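Local atomic coordinates of uncharacterized protein (Desulfotomaculum acetoxidans, PDB entry 3U4Y), a protein that is of unknown function but folds as a seven-bladed beta-propeller with sequence similarity to the lactonase family. Residues Arg20-Phe25 with Tyr40-Thr45; Gly12-Gln17 with Ala311-Asn316. All coordinates share one frame; numbering follows the deposited sequence.

Interaction 1. Residues Arg20-Phe25 with Tyr40-Thr45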
loop_
_atom_site.group_PDB
_atom_site.type_symbol
_atom_site.label_atom_id
_atom_site.label_comp_id
_atom_site.label_asym_id
_atom_site.label_seq_id
_atom_site.Cartn_x
_atom_site.Cartn_y
_atom_site.Cartn_z
ATOM N N ARG A 20 -9.095 8.832 14.731
ATOM C CA ARG A 20 -10.057 8.876 13.646
ATOM C C ARG A 20 -9.771 10.118 12.797
ATOM O O ARG A 20 -10.648 10.900 12.454
ATOM C CB ARG A 20 -11.471 8.807 14.211
ATOM C CG ARG A 20 -11.658 7.583 15.118
ATOM C CD ARG A 20 -13.118 7.224 15.299
ATOM N NE ARG A 20 -13.312 5.833 15.702
ATOM C CZ ARG A 20 -14.478 5.194 15.608
ATOM N NH1 ARG A 20 -15.535 5.825 15.114
ATOM N NH2 ARG A 20 -14.592 3.929 15.994
ATOM N N ARG A 21 -8.503 10.259 12.439
ATOM C CA ARG A 21 -7.980 11.468 11.833
ATOM C C ARG A 21 -6.995 11.117 10.700
ATOM O O ARG A 21 -6.621 9.956 10.539
ATOM C CB ARG A 21 -7.284 12.278 12.935
ATOM C CG ARG A 21 -6.789 13.627 12.521
ATOM C CD ARG A 21 -6.231 14.386 13.697
ATOM N NE ARG A 21 -4.970 13.839 14.174
ATOM C CZ ARG A 21 -4.234 14.397 15.131
ATOM N NH1 ARG A 21 -3.097 13.841 15.518
ATOM N NH2 ARG A 21 -4.624 15.522 15.703
ATOM N N ILE A 22 -6.604 12.117 9.910
ATOM C CA ILE A 22 -5.523 11.989 8.940
ATOM C C ILE A 22 -4.733 13.295 8.946
ATOM O O ILE A 22 -5.267 14.343 9.266
ATOM C CB ILE A 22 -6.044 11.789 7.513
ATOM C CG1 ILE A 22 -6.273 13.148 6.855
ATOM C CG2 ILE A 22 -7.317 10.986 7.504
ATOM C CD1 ILE A 22 -7.220 13.104 5.690
ATOM N N SER A 23 -3.455 13.226 8.591
ATOM C CA SER A 23 -2.590 14.398 8.538
ATOM C C SER A 23 -1.867 14.479 7.208
ATOM O O SER A 23 -1.490 13.469 6.632
ATOM C CB SER A 23 -1.528 14.353 9.639
ATOM O OG SER A 23 -2.100 14.391 10.926
ATOM N N PHE A 24 -1.677 15.697 6.725
ATOM C CA PHE A 24 -0.814 15.946 5.607
ATOM C C PHE A 24 0.423 16.525 6.230
ATOM O O PHE A 24 0.331 17.290 7.177
ATOM C CB PHE A 24 -1.449 16.948 4.671
ATOM C CG PHE A 24 -2.623 16.413 3.921
ATOM C CD1 PHE A 24 -2.453 15.743 2.729
ATOM C CD2 PHE A 24 -3.900 16.586 4.395
ATOM C CE1 PHE A 24 -3.541 15.265 2.022
ATOM C CE2 PHE A 24 -4.984 16.101 3.691
ATOM C CZ PHE A 24 -4.804 15.449 2.507
ATOM N N PHE A 25 1.581 16.141 5.718
ATOM C CA PHE A 25 2.846 16.588 6.269
ATOM C C PHE A 25 3.747 16.979 5.097
ATOM O O PHE A 25 3.558 16.507 3.972
ATOM C CB PHE A 25 3.477 15.464 7.104
ATOM C CG PHE A 25 3.734 14.217 6.323
ATOM C CD1 PHE A 25 5.012 13.888 5.915
ATOM C CD2 PHE A 25 2.690 13.381 5.962
ATOM C CE1 PHE A 25 5.252 12.737 5.166
ATOM C CE2 PHE A 25 2.920 12.225 5.222
ATOM C CZ PHE A 25 4.205 11.910 4.818
ATOM N N TYR A 40 -13.922 8.578 11.738
ATOM C CA TYR A 40 -14.071 7.248 11.147
ATOM C C TYR A 40 -12.975 6.301 11.575
ATOM O O TYR A 40 -12.004 6.683 12.220
ATOM C CB TYR A 40 -14.108 7.275 9.626
ATOM C CG TYR A 40 -15.390 7.782 9.027
ATOM C CD1 TYR A 40 -16.372 6.913 8.616
ATOM C CD2 TYR A 40 -15.601 9.139 8.844
ATOM C CE1 TYR A 40 -17.533 7.379 8.058
ATOM C CE2 TYR A 40 -16.761 9.616 8.295
ATOM C CZ TYR A 40 -17.726 8.734 7.902
ATOM O OH TYR A 40 -18.894 9.211 7.350
ATOM N N ASP A 41 -13.161 5.059 11.160
ATOM C CA ASP A 41 -12.337 3.923 11.512
ATOM C C ASP A 41 -11.207 3.749 10.461
ATOM O O ASP A 41 -11.116 2.717 9.773
ATOM C CB ASP A 41 -13.283 2.719 11.524
ATOM C CG ASP A 41 -12.694 1.530 12.185
ATOM O OD1 ASP A 41 -11.911 1.717 13.138
ATOM O OD2 ASP A 41 -13.015 0.405 11.752
ATOM N N PHE A 42 -10.351 4.765 10.337
ATOM C CA PHE A 42 -9.416 4.867 9.201
ATOM C C PHE A 42 -8.315 3.799 9.140
ATOM O O PHE A 42 -7.747 3.408 10.158
ATOM C CB PHE A 42 -8.775 6.254 9.140
ATOM C CG PHE A 42 -9.712 7.343 8.696
ATOM C CD1 PHE A 42 -10.676 7.102 7.731
ATOM C CD2 PHE A 42 -9.627 8.618 9.251
ATOM C CE1 PHE A 42 -11.536 8.110 7.327
ATOM C CE2 PHE A 42 -10.483 9.626 8.855
ATOM C CZ PHE A 42 -11.441 9.369 7.893
ATOM N N VAL A 43 -8.009 3.350 7.923
ATOM C CA VAL A 43 -7.003 2.313 7.721
ATOM C C VAL A 43 -5.882 2.748 6.769
ATOM O O VAL A 43 -4.789 3.070 7.221
ATOM C CB VAL A 43 -7.626 0.955 7.275
ATOM C CG1 VAL A 43 -6.565 -0.115 7.215
ATOM C CG2 VAL A 43 -8.741 0.524 8.238
ATOM N N ASP A 44 -6.152 2.767 5.465
ATOM C CA ASP A 44 -5.106 3.044 4.464
ATOM C C ASP A 44 -5.469 4.239 3.570
ATOM O O ASP A 44 -6.591 4.745 3.638
ATOM C CB ASP A 44 -4.824 1.789 3.607
ATOM C CG ASP A 44 -3.448 1.817 2.936
ATOM O OD1 ASP A 44 -3.314 1.304 1.793
ATOM O OD2 ASP A 44 -2.495 2.339 3.557
ATOM N N THR A 45 -4.506 4.681 2.752
ATOM C CA THR A 45 -4.687 5.767 1.778
ATOM C C THR A 45 -3.993 5.481 0.468
ATOM O O THR A 45 -2.947 4.825 0.420
ATOM C CB THR A 45 -4.055 7.102 2.231
ATOM O OG1 THR A 45 -2.932 6.851 3.083
ATOM C CG2 THR A 45 -5.039 7.955 2.939
#
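Arg-20, in the turn just ahead of strand 21-26, makes the widest contact with residues 40-45. Its CG stands anti to its own carbonyl carbon (chi1 -54°), and the chain then runs extended to NE, so that Arg-20 CB, CG and CD all line up along Tyr-40 O, CB nearest at 3.0 Å. The same oxygen receives a CA-H...O contact from Arg-20 CA at 3.3 Å. Farther out, Arg-20 NH2 comes within 4.5 Å of Asp-41 OD1, but that oxygen lies well out of the guanidinium plane; this is charge proximity without a directed bond, and the other carboxylate oxygen of Asp-41 is held by the backbone N of Phe-60. An alanine in place of Arg-20 would remove CG, CD and the guanidinium and would probably lose much of the packing along the Tyr-40 carbonyl and the positive charge near Asp-41. Arg-20 and Arg-21 both face Glu-16, forming a G1 beta bulge where the strand begins. The Arg-21 side chain leaves the backbone away from 40-45, toward its salt bridge with Glu-16, yet Arg-21 O meets the edge of the Phe-42 ring, 3.5 Å from Phe-42 CD2. The contact lies at a seam between adjacent blades: strand 21-26 belongs to one four-stranded blade, and 42-47 is the first strand of the next. Ile-22 then turns toward that neighbour. With CG2 anti to its carbonyl carbon, it crosses Phe-42 obliquely and places Ile-22 CG2 3.7 Å from Phe-42 CE2. Tyr-40 CB lies over one face of the same ring, offset toward its rim, and an inverse gamma turn centred on Asp-41, with a weak Phe-42 N to Tyr-40 O bond, folds the chain into this position. Val-15 and Val-56 also pack against Phe-42.

Interaction 2. Residues Gly12-Gln17 with Ala311-Asn316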
loop_
_atom_site.group_PDB
_atom_site.type_symbol
_atom_site.label_atom_id
_atom_site.label_comp_id
_atom_site.label_asym_id
_atom_site.label_seq_id
_atom_site.Cartn_x
_atom_site.Cartn_y
_atom_site.Cartn_z
ATOM N N GLY A 12 2.835 14.620 1.929
ATOM C CA GLY A 12 2.301 13.279 2.032
ATOM C C GLY A 12 1.155 13.218 3.022
ATOM O O GLY A 12 0.858 14.189 3.706
ATOM N N ILE A 13 0.518 12.061 3.107
ATOM C CA ILE A 13 -0.648 11.897 3.955
ATOM C C ILE A 13 -0.496 10.645 4.812
ATOM O O ILE A 13 0.009 9.643 4.349
ATOM C CB ILE A 13 -1.953 11.847 3.110
ATOM C CG1 ILE A 13 -3.165 11.604 3.996
ATOM C CG2 ILE A 13 -1.887 10.781 2.011
ATOM C CD1 ILE A 13 -4.380 11.243 3.194
ATOM N N VAL A 14 -0.917 10.710 6.066
ATOM C CA VAL A 14 -0.779 9.573 6.958
ATOM C C VAL A 14 -1.992 9.416 7.854
ATOM O O VAL A 14 -2.526 10.394 8.384
ATOM C CB VAL A 14 0.480 9.686 7.830
ATOM C CG1 VAL A 14 0.405 10.913 8.723
ATOM C CG2 VAL A 14 0.663 8.423 8.655
ATOM N N VAL A 15 -2.416 8.170 8.029
ATOM C CA VAL A 15 -3.597 7.865 8.821
ATOM C C VAL A 15 -3.277 7.732 10.306
ATOM O O VAL A 15 -2.244 7.177 10.678
ATOM C CB VAL A 15 -4.268 6.594 8.316
ATOM C CG1 VAL A 15 -5.418 6.218 9.221
ATOM C CG2 VAL A 15 -4.722 6.786 6.874
ATOM N N GLU A 16 -4.151 8.283 11.145
ATOM C CA GLU A 16 -4.066 8.093 12.590
ATOM C C GLU A 16 -5.361 7.487 13.053
ATOM O O GLU A 16 -6.321 8.190 13.326
ATOM C CB GLU A 16 -3.834 9.407 13.299
ATOM C CG GLU A 16 -2.500 10.007 12.982
ATOM C CD GLU A 16 -2.528 11.505 13.073
ATOM O OE1 GLU A 16 -3.167 12.151 12.210
ATOM O OE2 GLU A 16 -1.916 12.032 14.017
ATOM N N GLN A 17 -5.380 6.166 13.128
ATOM C CA GLN A 17 -6.619 5.433 13.273
ATOM C C GLN A 17 -7.326 5.716 14.591
ATOM O O GLN A 17 -8.553 5.783 14.647
ATOM C CB GLN A 17 -6.358 3.936 13.151
ATOM C CG GLN A 17 -7.627 3.143 13.179
ATOM C CD GLN A 17 -7.381 1.672 13.249
ATOM O OE1 GLN A 17 -7.091 1.129 14.322
ATOM N NE2 GLN A 17 -7.493 1.002 12.109
ATOM N N ALA A 311 6.463 16.456 13.893
ATOM C CA ALA A 311 5.893 16.926 15.142
ATOM C C ALA A 311 4.459 16.478 15.372
ATOM O O ALA A 311 3.583 16.677 14.537
ATOM C CB ALA A 311 5.943 18.423 15.152
ATOM N N GLY A 312 4.211 15.886 16.526
ATOM C CA GLY A 312 2.849 15.593 16.935
ATOM C C GLY A 312 1.935 14.852 15.971
ATOM O O GLY A 312 0.759 15.195 15.855
ATOM N N ILE A 313 2.453 13.835 15.284
ATOM C CA ILE A 313 1.597 12.895 14.556
ATOM C C ILE A 313 1.718 11.543 15.229
ATOM O O ILE A 313 2.821 11.020 15.373
ATOM C CB ILE A 313 2.007 12.704 13.079
ATOM C CG1 ILE A 313 1.788 13.971 12.254
ATOM C CG2 ILE A 313 1.201 11.587 12.458
ATOM C CD1 ILE A 313 1.999 13.750 10.768
ATOM N N GLU A 314 0.592 10.974 15.639
ATOM C CA GLU A 314 0.590 9.660 16.256
ATOM C C GLU A 314 0.291 8.621 15.178
ATOM O O GLU A 314 -0.851 8.239 14.940
ATOM C CB GLU A 314 -0.417 9.628 17.399
ATOM C CG GLU A 314 -0.190 10.750 18.421
ATOM C CD GLU A 314 -1.232 10.783 19.538
ATOM O OE1 GLU A 314 -1.091 11.625 20.454
ATOM O OE2 GLU A 314 -2.188 9.976 19.500
ATOM N N ALA A 315 1.339 8.184 14.500
ATOM C CA ALA A 315 1.153 7.370 13.319
ATOM C C ALA A 315 0.356 6.139 13.678
ATOM O O ALA A 315 0.533 5.579 14.752
ATOM C CB ALA A 315 2.500 6.994 12.721
ATOM N N ASN A 316 -0.518 5.722 12.771
ATOM C CA ASN A 316 -1.354 4.567 13.006
ATOM C C ASN A 316 -2.139 4.214 11.753
ATOM O O ASN A 316 -3.299 4.536 11.624
ATOM C CB ASN A 316 -2.304 4.878 14.151
ATOM C CG ASN A 316 -2.805 3.640 14.860
ATOM O OD1 ASN A 316 -2.664 2.511 14.383
ATOM N ND2 ASN A 316 -3.413 3.853 16.013
#
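Two backbone bonds of Asn-316 straddle Glu-16 and form the tight part of this contact. Asn-316 N donates to Val-15 O at 3.1 Å, in the plane of the carbonyl but bent at the hydrogen (137°), and Gln-17 N returns a bond to a lone pair of Asn-316 O at 3.0 Å. The result is a single beta bridge, Glu-16 with Asn-316. Asn-316 CG, anti to its backbone N, packs 4.0 Å from Gln-17 CB, while Gln-17 NE2 bonds to Phe-42 O. A third bond comes from a side chain: Glu-16 OE2 accepts Glu-314 N at 3.2 Å through its anti lone pair. The same oxygen is salt-bridged to Arg-21, which would probably favour the ionised carboxylate, while OE1 bonds to Ser-23. Residues 311-316 lead from strand 306-309 of the last blade to strand 319-321, which pairs with 11-16 and supplies the fourth strand of the N-terminal blade; a blade built from both chain ends is the "velcro" closure of beta-propellers. An apolar pair sits beside the bonds, Ile-313 CD1 meeting Val-14 CG1 tip to tip at 3.8 Å. Separately, the methyl Ile-313 CG2 lies against the carboxylate, 3.5 Å from Glu-16 OE2. Toward solvent only the Glu-314 side chain is loosely held against the strand, its OE2 bonding to His-18 NE2, and exposed Gly-312 and Ala-311 scarcely meet the strand at all.

In the fold
The centres of interactions 1 and 2 lie about 7 Å apart, on the same side of the chain's centre. They share one blade: strands 11-16 and 21-26 are consecutive in the chain and neighbours in the sheet. The segments follow in the order 12-17, 20-25, 40-45, 311-316, so interaction 1 falls between the two segments of interaction 2. Interaction 1 joins that blade to the following one, whereas interaction 2, its segments 294 residues apart, lies beside the closure made by strand 319-321. Phe-25 packing on Ile-13 also links the two. The disulfide Cys-51 to Cys-322 gives a covalent tie between the second blade and the C-terminal region near strand 319-321.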